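Local coordinates for autoinducer synthesis protein lasI (Pseudomonas aeruginosa, PDB 1RO5) that makes the quorum-sensing autoinducer N-(3-oxododecanoyl)homoserine lactone from S-adenosyl-L-methionine and an acyl chain carried on acyl carrier protein, at residues 23-28 against 66-71; 87-92 against 164-169; 160-165 against 173-178. One frame throughout, in Å; residues are numbered along the deposited sequence.

All three contacts reach the same mixed sheet. Contact 1 lays helix 16-30 across strand 64-73, and its centre lies about 24 Å from that of contact 2 and about 22 Å from that of contact 3, on the other side of the chain's centre from contact 3. Contacts 2 and 3 are close neighbours, with centres about 7 Å apart, and they share P164 and H165: the chain leaves strand 158-161, passes H89 at P164 and forms strand 166-168; both short strands pair antiparallel with strand 171-179. The zinc ion, bound by the N-terminal residues G1, S2 and H3, lies about 11 Å from the F66 side chain of contact 1.

Contact 1: residues 23-28 against 66-71; sequences HKLRAQ and FGCWRI
L25 and R26 of the helix meet F66, G67, C68 and R70 of the strand, and the two partners divide the contact into a close apolar end and a charged one without direct bonds. The axes of the two short segments run at 96° and approach to 8.6 Å. At the close end L25 extends a single methyl onto the strand backbone: CD2 lies 3.5 Å from F66 C and equally near the amide nitrogen of G67. L25 points toward the strand, with CG anti to the backbone N (chi1 -180°), and CD2 is the branch that reaches the bulge, where F66 and G67 both face I59. G67 presents no side chain here, and the methyl rests on bare main chain. Next along the strand, C68 points at the helix, its SG 3.8 Å from R26 CG, so that the sulfur touches the aliphatic root of the arginine.

Beyond C68 the segments meet only through the tips of two arginines. R26 and R70 cross at about a right angle, with guanidinium planes 76° apart, and R26 NH2 comes within 3.2 Å of R70 NH1. Both are donors, and this approach of like charges is probably offset by the acids around it: D50 forms salt bridges with both arginines, E45 takes R26 NE and D47 takes R70 NH1. The charged end is thus as buried as the apolar one, but held through outside partners. The whole is helix-on-sheet packing, with a classic beta bulge under the leucine, in the alpha-beta-alpha sandwich of the autoinducer synthase family.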
ATOM      1  N   HIS A  23     -11.021  -1.860   7.713  1.00 32.86           N
ATOM      2  CA  HIS A  23     -11.963  -1.657   6.617  1.00 31.59           C
ATOM      3  C   HIS A  23     -12.794  -0.371   6.945  1.00 32.55           C
ATOM      4  O   HIS A  23     -13.262   0.234   6.034  1.00 30.13           O
ATOM      5  CB  HIS A  23     -12.934  -2.902   6.539  1.00 30.95           C
ATOM      6  CG  HIS A  23     -12.295  -4.132   5.930  1.00 26.33           C
ATOM      7  ND1 HIS A  23     -11.895  -4.148   4.645  1.00 22.61           N
ATOM      8  CD2 HIS A  23     -12.003  -5.359   6.427  1.00 24.37           C
ATOM      9  CE1 HIS A  23     -11.392  -5.343   4.335  1.00 24.82           C
ATOM     10  NE2 HIS A  23     -11.417  -6.094   5.410  1.00 28.45           N
ATOM     11  N   LYS A  24     -13.012  -0.044   8.237  1.00 31.92           N
ATOM     12  CA  LYS A  24     -13.720   1.189   8.591  1.00 35.20           C
ATOM     13  C   LYS A  24     -12.812   2.356   8.194  1.00 35.94           C
ATOM     14  O   LYS A  24     -13.294   3.279   7.614  1.00 39.11           O
ATOM     15  CB  LYS A  24     -14.055   1.343  10.095  1.00 33.55           C
ATOM     16  CG  LYS A  24     -14.998   0.381  10.729  1.00 43.14           C
ATOM     17  CD  LYS A  24     -16.379   0.931  11.032  1.00 58.99           C
ATOM     18  CE  LYS A  24     -17.261  -0.088  11.877  1.00 67.99           C
ATOM     19  NZ  LYS A  24     -18.427   0.735  12.500  1.00 71.98           N
ATOM     20  N   LEU A  25     -11.526   2.292   8.525  1.00 35.79           N
ATOM     21  CA  LEU A  25     -10.526   3.283   8.105  1.00 36.51           C
ATOM     22  C   LEU A  25     -10.505   3.410   6.616  1.00 33.56           C
ATOM     23  O   LEU A  25     -10.474   4.506   6.134  1.00 35.48           O
ATOM     24  CB  LEU A  25      -9.110   2.976   8.621  1.00 33.90           C
ATOM     25  CG  LEU A  25      -8.033   3.955   8.230  1.00 37.59           C
ATOM     26  CD1 LEU A  25      -8.457   5.417   8.497  1.00 39.24           C
ATOM     27  CD2 LEU A  25      -6.822   3.765   9.093  1.00 31.39           C
ATOM     28  N   ARG A  26     -10.547   2.305   5.874  1.00 32.58           N
ATOM     29  CA  ARG A  26     -10.599   2.409   4.414  1.00 30.18           C
ATOM     30  C   ARG A  26     -11.903   3.074   3.947  1.00 31.90           C
ATOM     31  O   ARG A  26     -11.888   3.770   2.915  1.00 29.69           O
ATOM     32  CB  ARG A  26     -10.501   1.031   3.810  1.00 29.22           C
ATOM     33  CG  ARG A  26      -9.074   0.522   3.860  1.00 29.70           C
ATOM     34  CD  ARG A  26      -8.893  -0.949   3.448  1.00 30.76           C
ATOM     35  NE  ARG A  26      -9.628  -1.408   2.257  1.00 27.20           N
ATOM     36  CZ  ARG A  26      -9.684  -2.685   1.804  1.00 25.59           C
ATOM     37  NH1 ARG A  26      -8.993  -3.664   2.399  1.00 22.56           N
ATOM     38  NH2 ARG A  26     -10.487  -2.986   0.747  1.00 32.35           N
ATOM     39  N   ALA A  27     -13.028   2.781   4.646  1.00 31.33           N
ATOM     40  CA  ALA A  27     -14.271   3.494   4.310  1.00 35.74           C
ATOM     41  C   ALA A  27     -14.169   5.021   4.594  1.00 39.38           C
ATOM     42  O   ALA A  27     -14.646   5.830   3.785  1.00 38.94           O
ATOM     43  CB  ALA A  27     -15.494   2.913   5.031  1.00 32.48           C
ATOM     44  N   GLN A  28     -13.536   5.397   5.716  1.00 40.19           N
ATOM     45  CA  GLN A  28     -13.412   6.788   6.053  1.00 44.82           C
ATOM     46  C   GLN A  28     -12.588   7.473   4.976  1.00 45.78           C
ATOM     47  O   GLN A  28     -12.918   8.593   4.537  1.00 46.77           O
ATOM     48  CB  GLN A  28     -12.810   6.976   7.468  1.00 46.28           C
ATOM     49  CG  GLN A  28     -13.746   6.395   8.623  1.00 51.86           C
ATOM     50  CD  GLN A  28     -13.143   6.599  10.024  1.00 63.42           C
ATOM     51  OE1 GLN A  28     -12.135   5.931  10.482  1.00 58.20           O
ATOM     52  NE2 GLN A  28     -13.752   7.566  10.714  1.00 68.02           N
ATOM     53  N   PHE A  66      -4.352   3.551  12.730  1.00 43.34           N
ATOM     54  CA  PHE A  66      -4.246   4.892  12.088  1.00 42.49           C
ATOM     55  C   PHE A  66      -3.824   4.810  10.648  1.00 39.80           C
ATOM     56  O   PHE A  66      -3.787   5.830   9.984  1.00 41.96           O
ATOM     57  CB  PHE A  66      -3.238   5.824  12.870  1.00 44.03           C
ATOM     58  CG  PHE A  66      -3.816   6.324  14.115  1.00 50.96           C
ATOM     59  CD1 PHE A  66      -3.822   5.521  15.280  1.00 58.49           C
ATOM     60  CD2 PHE A  66      -4.490   7.573  14.160  1.00 61.97           C
ATOM     61  CE1 PHE A  66      -4.458   5.982  16.484  1.00 62.10           C
ATOM     62  CE2 PHE A  66      -5.145   8.040  15.390  1.00 62.80           C
ATOM     63  CZ  PHE A  66      -5.134   7.232  16.530  1.00 61.85           C
ATOM     64  N   GLY A  67      -3.438   3.645  10.129  1.00 36.88           N
ATOM     65  CA  GLY A  67      -3.005   3.590   8.737  1.00 34.58           C
ATOM     66  C   GLY A  67      -3.031   2.145   8.322  1.00 35.36           C
ATOM     67  O   GLY A  67      -2.865   1.244   9.161  1.00 37.30           O
ATOM     68  N   CYS A  68      -3.229   1.871   7.055  1.00 35.12           N
ATOM     69  CA  CYS A  68      -3.316   0.493   6.604  1.00 35.40           C
ATOM     70  C   CYS A  68      -3.029   0.442   5.135  1.00 35.54           C
ATOM     71  O   CYS A  68      -3.229   1.411   4.502  1.00 34.88           O
ATOM     72  CB  CYS A  68      -4.691  -0.070   6.896  1.00 37.16           C
ATOM     73  SG  CYS A  68      -6.026   0.748   6.081  1.00 39.61           S
ATOM     74  N   TRP A  69      -2.529  -0.687   4.623  1.00 34.80           N
ATOM     75  CA  TRP A  69      -2.121  -0.852   3.283  1.00 34.98           C
ATOM     76  C   TRP A  69      -2.459  -2.299   3.017  1.00 33.99           C
ATOM     77  O   TRP A  69      -2.374  -3.148   3.910  1.00 34.25           O
ATOM     78  CB  TRP A  69      -0.622  -0.739   3.274  0.50 37.43           C
ATOM     79  CG  TRP A  69      -0.177   0.466   2.650  0.50 45.80           C
ATOM     80  CD1 TRP A  69       0.293   0.567   1.379  0.50 55.71           C
ATOM     81  CD2 TRP A  69      -0.162   1.799   3.198  0.50 52.52           C
ATOM     82  NE1 TRP A  69       0.594   1.882   1.091  0.50 60.87           N
ATOM     83  CE2 TRP A  69       0.324   2.656   2.193  0.50 57.09           C
ATOM     84  CE3 TRP A  69      -0.514   2.358   4.437  0.50 57.11           C
ATOM     85  CZ2 TRP A  69       0.471   4.039   2.382  0.50 61.45           C
ATOM     86  CZ3 TRP A  69      -0.362   3.732   4.639  0.50 58.28           C
ATOM     87  CH2 TRP A  69       0.109   4.558   3.610  0.50 61.55           C
ATOM     88  N   ARG A  70      -2.795  -2.619   1.772  1.00 31.84           N
ATOM     89  CA  ARG A  70      -3.087  -3.999   1.377  1.00 29.03           C
ATOM     90  C   ARG A  70      -2.003  -4.417   0.360  1.00 29.37           C
ATOM     91  O   ARG A  70      -1.570  -3.603  -0.481  1.00 32.27           O
ATOM     92  CB  ARG A  70      -4.492  -4.021   0.735  1.00 28.03           C
ATOM     93  CG  ARG A  70      -4.826  -5.388   0.157  1.00 24.44           C
ATOM     94  CD  ARG A  70      -6.269  -5.496  -0.282  1.00 27.78           C
ATOM     95  NE  ARG A  70      -6.688  -4.700  -1.482  1.00 25.69           N
ATOM     96  CZ  ARG A  70      -8.002  -4.564  -1.833  1.00 31.96           C
ATOM     97  NH1 ARG A  70      -8.964  -5.138  -1.085  1.00 24.59           N
ATOM     98  NH2 ARG A  70      -8.347  -3.865  -2.944  1.00 26.54           N
ATOM     99  N   ILE A  71      -1.630  -5.674   0.391  1.00 29.82           N
ATOM    100  CA  ILE A  71      -0.663  -6.238  -0.475  1.00 29.37           C
ATOM    101  C   ILE A  71      -1.217  -7.485  -1.117  1.00 29.29           C
ATOM    102  O   ILE A  71      -1.799  -8.333  -0.436  1.00 27.66           O
ATOM    103  CB  ILE A  71       0.576  -6.720   0.334  1.00 32.12           C
ATOM    104  CG1 ILE A  71       1.293  -5.520   0.930  1.00 33.92           C
ATOM    105  CG2 ILE A  71       1.582  -7.379  -0.617  1.00 26.68           C
ATOM    106  CD1 ILE A  71       0.882  -5.270   2.330  1.00 32.34           C
TER

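Contact 2: residues 87-92 against 164-169; sequences LLHGKE and PHLKIG
H89 and P164 carry the polar part of this contact, and P164 opens the second segment with two grips on the same ring. Its CD sits over the centre of one face of the imidazole, 3.4 Å from the centroid and 10° off the normal, a CH-pi contact. Its carbonyl oxygen accepts a hydrogen bond from H89 NE2 at 2.8 Å; the donor lies in the carbonyl plane on a lone pair, while the oxygen is tilted 24° from the ring plane. Bond and face contact together fix how the imidazole is turned. H89 points toward P164, and CG, anti to its own carbonyl carbon (chi1 -65°), carries the ring to the proline.

H165 points away from the loop, and L166 follows, facing the loop again. Its CD1 meets L87 CD2 at 3.6 Å, the two leucines sliding past each other in opposite directions, and L166 CD1 reaches the H89 ring more distantly, 4.2 Å from CE1. K167 then points away from the loop, and its NZ bonds back to G169 O. I168 faces the 87-92 side again and packs on E86, just ahead of L87, and on A173.

The alternation of L166, K167 and I168 is that of a beta strand; strand 166-168 pairs antiparallel with strand 171-179, through L166 and A173, while H89, in the type I' beta turn from L88 to K91, holds P164 just before the strand.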
ATOM      1  N   LEU A  87      -3.929   1.981 -16.952  1.00 41.11           N
ATOM      2  CA  LEU A  87      -2.717   2.619 -16.459  1.00 37.57           C
ATOM      3  C   LEU A  87      -1.486   1.832 -16.864  1.00 38.15           C
ATOM      4  O   LEU A  87      -0.334   2.279 -16.656  1.00 36.03           O
ATOM      5  CB  LEU A  87      -2.774   2.833 -14.963  1.00 36.88           C
ATOM      6  CG  LEU A  87      -3.851   3.851 -14.524  1.00 41.24           C
ATOM      7  CD1 LEU A  87      -3.938   4.090 -13.007  1.00 39.29           C
ATOM      8  CD2 LEU A  87      -3.672   5.195 -15.128  1.00 39.01           C
ATOM      9  N   LEU A  88      -1.708   0.637 -17.390  1.00 38.46           N
ATOM     10  CA  LEU A  88      -0.588  -0.163 -17.951  1.00 41.12           C
ATOM     11  C   LEU A  88      -0.083   0.419 -19.302  1.00 42.09           C
ATOM     12  O   LEU A  88       0.972   0.036 -19.773  1.00 43.62           O
ATOM     13  CB  LEU A  88      -1.119  -1.596 -18.226  1.00 38.62           C
ATOM     14  CG  LEU A  88      -1.176  -2.452 -16.966  1.00 41.67           C
ATOM     15  CD1 LEU A  88      -1.854  -3.787 -17.206  1.00 37.08           C
ATOM     16  CD2 LEU A  88       0.337  -2.549 -16.382  1.00 34.41           C
ATOM     17  N   HIS A  89      -0.909   1.246 -19.959  1.00 45.15           N
ATOM     18  CA  HIS A  89      -0.625   1.789 -21.303  1.00 47.45           C
ATOM     19  C   HIS A  89      -0.232   0.675 -22.298  1.00 48.60           C
ATOM     20  O   HIS A  89       0.790   0.751 -22.931  1.00 50.96           O
ATOM     21  CB  HIS A  89       0.394   2.961 -21.185  1.00 45.15           C
ATOM     22  CG  HIS A  89      -0.195   4.125 -20.435  1.00 47.01           C
ATOM     23  ND1 HIS A  89      -1.191   4.933 -20.986  1.00 44.14           N
ATOM     24  CD2 HIS A  89      -0.100   4.482 -19.120  1.00 39.90           C
ATOM     25  CE1 HIS A  89      -1.648   5.758 -20.052  1.00 42.25           C
ATOM     26  NE2 HIS A  89      -0.955   5.550 -18.936  1.00 43.82           N
ATOM     27  N   GLY A  90      -0.993  -0.401 -22.318  1.00 49.57           N
ATOM     28  CA  GLY A  90      -0.717  -1.476 -23.245  1.00 49.83           C
ATOM     29  C   GLY A  90       0.466  -2.363 -22.889  1.00 49.89           C
ATOM     30  O   GLY A  90       0.631  -3.403 -23.539  1.00 48.89           O
ATOM     31  N   LYS A  91       1.279  -2.009 -21.876  1.00 51.29           N
ATOM     32  CA  LYS A  91       2.336  -2.926 -21.378  1.00 49.68           C
ATOM     33  C   LYS A  91       1.756  -4.137 -20.688  1.00 51.78           C
ATOM     34  O   LYS A  91       0.519  -4.242 -20.328  1.00 52.23           O
ATOM     35  CB  LYS A  91       3.289  -2.228 -20.462  1.00 50.82           C
ATOM     36  CG  LYS A  91       3.586  -0.821 -20.973  1.00 55.00           C
ATOM     37  CD  LYS A  91       4.839  -0.150 -20.356  1.00 57.20           C
ATOM     38  CE  LYS A  91       5.173   1.146 -21.123  1.00 58.36           C
ATOM     39  NZ  LYS A  91       6.467   1.776 -20.596  1.00 65.73           N
ATOM     40  N   GLU A  92       2.592  -5.136 -20.548  1.00 51.82           N
ATOM     41  CA  GLU A  92       2.088  -6.334 -20.010  1.00 50.94           C
ATOM     42  C   GLU A  92       1.998  -6.155 -18.461  1.00 48.41           C
ATOM     43  O   GLU A  92       2.864  -5.499 -17.851  1.00 48.40           O
ATOM     44  CB  GLU A  92       3.075  -7.438 -20.366  1.00 54.17           C
ATOM     45  CG  GLU A  92       2.662  -8.787 -19.740  1.00 62.34           C
ATOM     46  CD  GLU A  92       3.444  -9.971 -20.312  1.00 73.35           C
ATOM     47  OE1 GLU A  92       4.724  -9.977 -20.173  1.00 73.83           O
ATOM     48  OE2 GLU A  92       2.767 -10.891 -20.863  1.00 73.58           O
ATOM     49  N   PRO A 164       1.687   7.543 -18.738  1.00 46.13           N
ATOM     50  CA  PRO A 164       1.096   8.828 -18.244  1.00 46.13           C
ATOM     51  C   PRO A 164       0.062   8.633 -17.100  1.00 44.33           C
ATOM     52  O   PRO A 164      -0.628   7.627 -17.152  1.00 45.93           O
ATOM     53  CB  PRO A 164       0.354   9.429 -19.474  1.00 45.10           C
ATOM     54  CG  PRO A 164       1.063   8.727 -20.696  1.00 48.75           C
ATOM     55  CD  PRO A 164       1.626   7.342 -20.204  1.00 46.00           C
ATOM     56  N   HIS A 165      -0.062   9.560 -16.148  1.00 41.25           N
ATOM     57  CA  HIS A 165      -1.171   9.554 -15.229  1.00 39.52           C
ATOM     58  C   HIS A 165      -2.523   9.794 -15.969  1.00 40.33           C
ATOM     59  O   HIS A 165      -2.521  10.356 -17.065  1.00 39.53           O
ATOM     60  CB  HIS A 165      -0.982  10.623 -14.210  1.00 39.15           C
ATOM     61  CG  HIS A 165      -0.891  11.987 -14.811  1.00 41.01           C
ATOM     62  ND1 HIS A 165       0.320  12.588 -15.120  1.00 48.35           N
ATOM     63  CD2 HIS A 165      -1.848  12.869 -15.173  1.00 43.49           C
ATOM     64  CE1 HIS A 165       0.096  13.772 -15.680  1.00 46.18           C
ATOM     65  NE2 HIS A 165      -1.211  13.972 -15.707  1.00 47.26           N
ATOM     66  N   LEU A 166      -3.656   9.399 -15.356  1.00 38.92           N
ATOM     67  CA  LEU A 166      -4.993   9.509 -15.947  1.00 41.27           C
ATOM     68  C   LEU A 166      -5.935  10.003 -14.856  1.00 41.00           C
ATOM     69  O   LEU A 166      -5.671   9.806 -13.680  1.00 42.04           O
ATOM     70  CB  LEU A 166      -5.497   8.158 -16.560  1.00 39.62           C
ATOM     71  CG  LEU A 166      -4.800   7.556 -17.791  1.00 44.74           C
ATOM     72  CD1 LEU A 166      -5.387   6.118 -18.131  1.00 40.12           C
ATOM     73  CD2 LEU A 166      -4.934   8.535 -19.123  1.00 37.88           C
ATOM     74  N   LYS A 167      -6.979  10.695 -15.245  1.00 40.56           N
ATOM     75  CA  LYS A 167      -7.944  11.150 -14.298  1.00 42.11           C
ATOM     76  C   LYS A 167      -8.771   9.943 -13.832  1.00 42.87           C
ATOM     77  O   LYS A 167      -9.523   9.329 -14.610  1.00 41.77           O
ATOM     78  CB  LYS A 167      -8.822  12.272 -14.880  1.00 43.52           C
ATOM     79  CG  LYS A 167     -10.000  12.850 -13.993  1.00 49.00           C
ATOM     80  CD  LYS A 167     -11.218  13.244 -14.880  1.00 55.16           C
ATOM     81  CE  LYS A 167     -12.530  13.620 -14.058  1.00 61.16           C
ATOM     82  NZ  LYS A 167     -13.561  12.477 -13.631  1.00 60.28           N
ATOM     83  N   ILE A 168      -8.617   9.591 -12.561  1.00 41.87           N
ATOM     84  CA  ILE A 168      -9.516   8.583 -12.019  1.00 42.44           C
ATOM     85  C   ILE A 168     -10.331   9.221 -10.932  1.00 39.25           C
ATOM     86  O   ILE A 168      -9.779   9.645  -9.902  1.00 36.93           O
ATOM     87  CB  ILE A 168      -8.743   7.348 -11.474  1.00 42.99           C
ATOM     88  CG1 ILE A 168      -7.748   6.788 -12.502  1.00 47.40           C
ATOM     89  CG2 ILE A 168      -9.714   6.233 -11.192  1.00 45.94           C
ATOM     90  CD1 ILE A 168      -8.358   6.273 -13.619  1.00 51.84           C
ATOM     91  N   GLY A 169     -11.652   9.283 -11.146  1.00 40.11           N
ATOM     92  CA  GLY A 169     -12.546  10.028 -10.245  1.00 36.91           C
ATOM     93  C   GLY A 169     -12.125  11.504 -10.217  1.00 40.53           C
ATOM     94  O   GLY A 169     -12.023  12.170 -11.279  1.00 39.82           O
TER

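Contact 3: residues 160-165 against 173-178; sequences SRFGPH and AVALRI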
ATOM      1  N   SER A 160       9.269   4.414 -10.814  1.00 43.50           N
ATOM      2  CA  SER A 160       9.127   4.764 -12.205  1.00 42.91           C
ATOM      3  C   SER A 160       7.665   4.453 -12.474  1.00 42.32           C
ATOM      4  O   SER A 160       7.056   3.809 -11.653  1.00 43.32           O
ATOM      5  CB  SER A 160      10.099   3.969 -13.054  1.00 44.58           C
ATOM      6  OG  SER A 160       9.551   2.722 -13.495  1.00 50.03           O
ATOM      7  N   ARG A 161       7.110   4.982 -13.534  1.00 39.76           N
ATOM      8  CA  ARG A 161       5.759   4.833 -13.872  1.00 41.41           C
ATOM      9  C   ARG A 161       5.612   4.002 -15.164  1.00 42.76           C
ATOM     10  O   ARG A 161       6.529   3.886 -15.962  1.00 44.04           O
ATOM     11  CB  ARG A 161       5.066   6.271 -13.907  1.00 42.71           C
ATOM     12  CG  ARG A 161       4.906   6.955 -15.178  1.00 45.74           C
ATOM     13  CD  ARG A 161       4.993   8.597 -15.228  1.00 45.96           C
ATOM     14  NE  ARG A 161       4.412   9.368 -14.139  1.00 46.40           N
ATOM     15  CZ  ARG A 161       3.570  10.416 -14.297  1.00 48.57           C
ATOM     16  NH1 ARG A 161       3.159  10.735 -15.512  1.00 50.56           N
ATOM     17  NH2 ARG A 161       3.068  11.124 -13.245  1.00 42.13           N
ATOM     18  N   PHE A 162       4.500   3.295 -15.305  1.00 42.42           N
ATOM     19  CA  PHE A 162       4.188   2.499 -16.478  1.00 41.44           C
ATOM     20  C   PHE A 162       3.844   3.377 -17.710  1.00 43.64           C
ATOM     21  O   PHE A 162       3.998   2.949 -18.866  1.00 45.62           O
ATOM     22  CB  PHE A 162       2.975   1.565 -16.145  1.00 39.02           C
ATOM     23  CG  PHE A 162       3.380   0.341 -15.358  1.00 37.69           C
ATOM     24  CD1 PHE A 162       3.575   0.449 -13.979  1.00 35.54           C
ATOM     25  CD2 PHE A 162       3.699  -0.903 -16.004  1.00 34.26           C
ATOM     26  CE1 PHE A 162       3.889  -0.688 -13.181  1.00 34.00           C
ATOM     27  CE2 PHE A 162       4.126  -2.021 -15.249  1.00 36.08           C
ATOM     28  CZ  PHE A 162       4.211  -1.941 -13.838  1.00 35.08           C
ATOM     29  N   GLY A 163       3.275   4.556 -17.481  1.00 42.70           N
ATOM     30  CA  GLY A 163       2.865   5.419 -18.531  1.00 43.31           C
ATOM     31  C   GLY A 163       2.285   6.697 -17.910  1.00 45.88           C
ATOM     32  O   GLY A 163       2.378   6.947 -16.715  1.00 45.93           O
ATOM     33  N   PRO A 164       1.687   7.543 -18.738  1.00 46.13           N
ATOM     34  CA  PRO A 164       1.096   8.828 -18.244  1.00 46.13           C
ATOM     35  C   PRO A 164       0.062   8.633 -17.100  1.00 44.33           C
ATOM     36  O   PRO A 164      -0.628   7.627 -17.152  1.00 45.93           O
ATOM     37  CB  PRO A 164       0.354   9.429 -19.474  1.00 45.10           C
ATOM     38  CG  PRO A 164       1.063   8.727 -20.696  1.00 48.75           C
ATOM     39  CD  PRO A 164       1.626   7.342 -20.204  1.00 46.00           C
ATOM     40  N   HIS A 165      -0.062   9.560 -16.148  1.00 41.25           N
ATOM     41  CA  HIS A 165      -1.171   9.554 -15.229  1.00 39.52           C
ATOM     42  C   HIS A 165      -2.523   9.794 -15.969  1.00 40.33           C
ATOM     43  O   HIS A 165      -2.521  10.356 -17.065  1.00 39.53           O
ATOM     44  CB  HIS A 165      -0.982  10.623 -14.210  1.00 39.15           C
ATOM     45  CG  HIS A 165      -0.891  11.987 -14.811  1.00 41.01           C
ATOM     46  ND1 HIS A 165       0.320  12.588 -15.120  1.00 48.35           N
ATOM     47  CD2 HIS A 165      -1.848  12.869 -15.173  1.00 43.49           C
ATOM     48  CE1 HIS A 165       0.096  13.772 -15.680  1.00 46.18           C
ATOM     49  NE2 HIS A 165      -1.211  13.972 -15.707  1.00 47.26           N
ATOM     50  N   ALA A 173      -4.302   9.801 -11.359  1.00 34.65           N
ATOM     51  CA  ALA A 173      -3.781   8.521 -10.819  1.00 34.06           C
ATOM     52  C   ALA A 173      -2.700   8.046 -11.739  1.00 34.20           C
ATOM     53  O   ALA A 173      -2.747   8.374 -12.901  1.00 34.69           O
ATOM     54  CB  ALA A 173      -4.880   7.507 -10.781  1.00 31.48           C
ATOM     55  N   VAL A 174      -1.750   7.245 -11.253  1.00 33.83           N
ATOM     56  CA  VAL A 174      -0.726   6.690 -12.072  1.00 32.32           C
ATOM     57  C   VAL A 174      -0.381   5.316 -11.501  1.00 33.30           C
ATOM     58  O   VAL A 174      -0.558   5.099 -10.303  1.00 34.00           O
ATOM     59  CB  VAL A 174       0.520   7.678 -11.977  1.00 34.50           C
ATOM     60  CG1 VAL A 174       0.924   8.001 -10.435  1.00 30.87           C
ATOM     61  CG2 VAL A 174       1.705   7.241 -12.830  1.00 29.71           C
ATOM     62  N   ALA A 175       0.142   4.393 -12.324  1.00 33.94           N
ATOM     63  CA  ALA A 175       0.701   3.092 -11.921  1.00 32.79           C
ATOM     64  C   ALA A 175       2.194   3.237 -11.754  1.00 35.29           C
ATOM     65  O   ALA A 175       2.904   3.645 -12.704  1.00 35.56           O
ATOM     66  CB  ALA A 175       0.472   2.000 -13.018  1.00 33.51           C
ATOM     67  N   LEU A 176       2.694   2.855 -10.572  1.00 34.06           N
ATOM     68  CA  LEU A 176       4.077   2.950 -10.313  1.00 33.19           C
ATOM     69  C   LEU A 176       4.761   1.587 -10.164  1.00 34.12           C
ATOM     70  O   LEU A 176       4.174   0.658  -9.653  1.00 33.89           O
ATOM     71  CB  LEU A 176       4.198   3.697  -8.989  1.00 31.28           C
ATOM     72  CG  LEU A 176       3.658   5.115  -8.965  1.00 32.28           C
ATOM     73  CD1 LEU A 176       3.947   5.571  -7.577  1.00 32.64           C
ATOM     74  CD2 LEU A 176       4.332   6.079  -9.962  1.00 39.50           C
ATOM     75  N   ARG A 177       6.026   1.493 -10.546  1.00 36.28           N
ATOM     76  CA  ARG A 177       6.895   0.399 -10.055  1.00 40.24           C
ATOM     77  C   ARG A 177       7.961   0.838  -9.067  1.00 39.80           C
ATOM     78  O   ARG A 177       8.601   1.815  -9.335  1.00 41.60           O
ATOM     79  CB  ARG A 177       7.367  -0.591 -11.155  1.00 41.90           C
ATOM     80  CG  ARG A 177       8.114  -0.113 -12.215  1.00 50.39           C
ATOM     81  CD  ARG A 177       7.952  -0.876 -13.584  1.00 54.21           C
ATOM     82  NE  ARG A 177       8.223   0.135 -14.670  1.00 55.66           N
ATOM     83  CZ  ARG A 177       7.784   0.074 -15.929  1.00 59.88           C
ATOM     84  NH1 ARG A 177       7.055  -0.999 -16.300  1.00 55.36           N
ATOM     85  NH2 ARG A 177       8.095   1.088 -16.822  1.00 60.56           N
ATOM     86  N   ILE A 178       8.030   0.250  -7.864  1.00 39.41           N
ATOM     87  CA  ILE A 178       8.898   0.759  -6.839  1.00 39.50           C
ATOM     88  C   ILE A 178       9.909  -0.371  -6.731  1.00 40.67           C
ATOM     89  O   ILE A 178       9.551  -1.422  -6.176  1.00 41.87           O
ATOM     90  CB  ILE A 178       8.264   0.824  -5.478  1.00 39.46           C
ATOM     91  CG1 ILE A 178       7.267   1.951  -5.292  1.00 43.54           C
ATOM     92  CG2 ILE A 178       9.276   1.322  -4.451  1.00 39.96           C
ATOM     93  CD1 ILE A 178       5.962   1.705  -5.712  1.00 49.77           C
TER
HETATM   94  O   HOH W   1      11.236   1.933 -10.976  1.00 54.39           O
HETATM   95  O   HOH W   2       0.462   4.724 -15.317  1.00 33.49           O
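An antiparallel beta ladder joins the end of strand 158-161 to strand 171-179, and continues into the turn that follows it. S160 and R177 form a hydrogen-bonded pair, in which R177 N donates to S160 O at 2.8 Å and S160 N returns a bond to R177 O. R161 and L176 make the next, non-hydrogen-bonded pair. F162 N then bonds to A175 O at 3.1 Å, carrying the pairing past the strand end.

Over the S160 side of the sheet, the R177 chain runs extended from CG to NE. NE donates to S160 OG at 3.1 Å, nearly straight (164°), with the hydroxyl oxygen in the guanidinium plane. Beyond it the guanidinium leans over one face of F162, its plane 46° from the ring, in a cation-pi contact: CZ is 4.3 Å from the ring centroid (13° off the normal), and NH1 sits toward the rim, 3.3 Å from CE2. F162 CD1 also packs against A175 CB at 3.6 Å.

On the R161 side, V174 CG2 lies over one face of the R161 guanidinium, whose NH2 is held by E149. Helix 146-154 covers V174 and L176, strand 139-145 flanks strand 171-179, and F162 reaches L80 of helix 79-82.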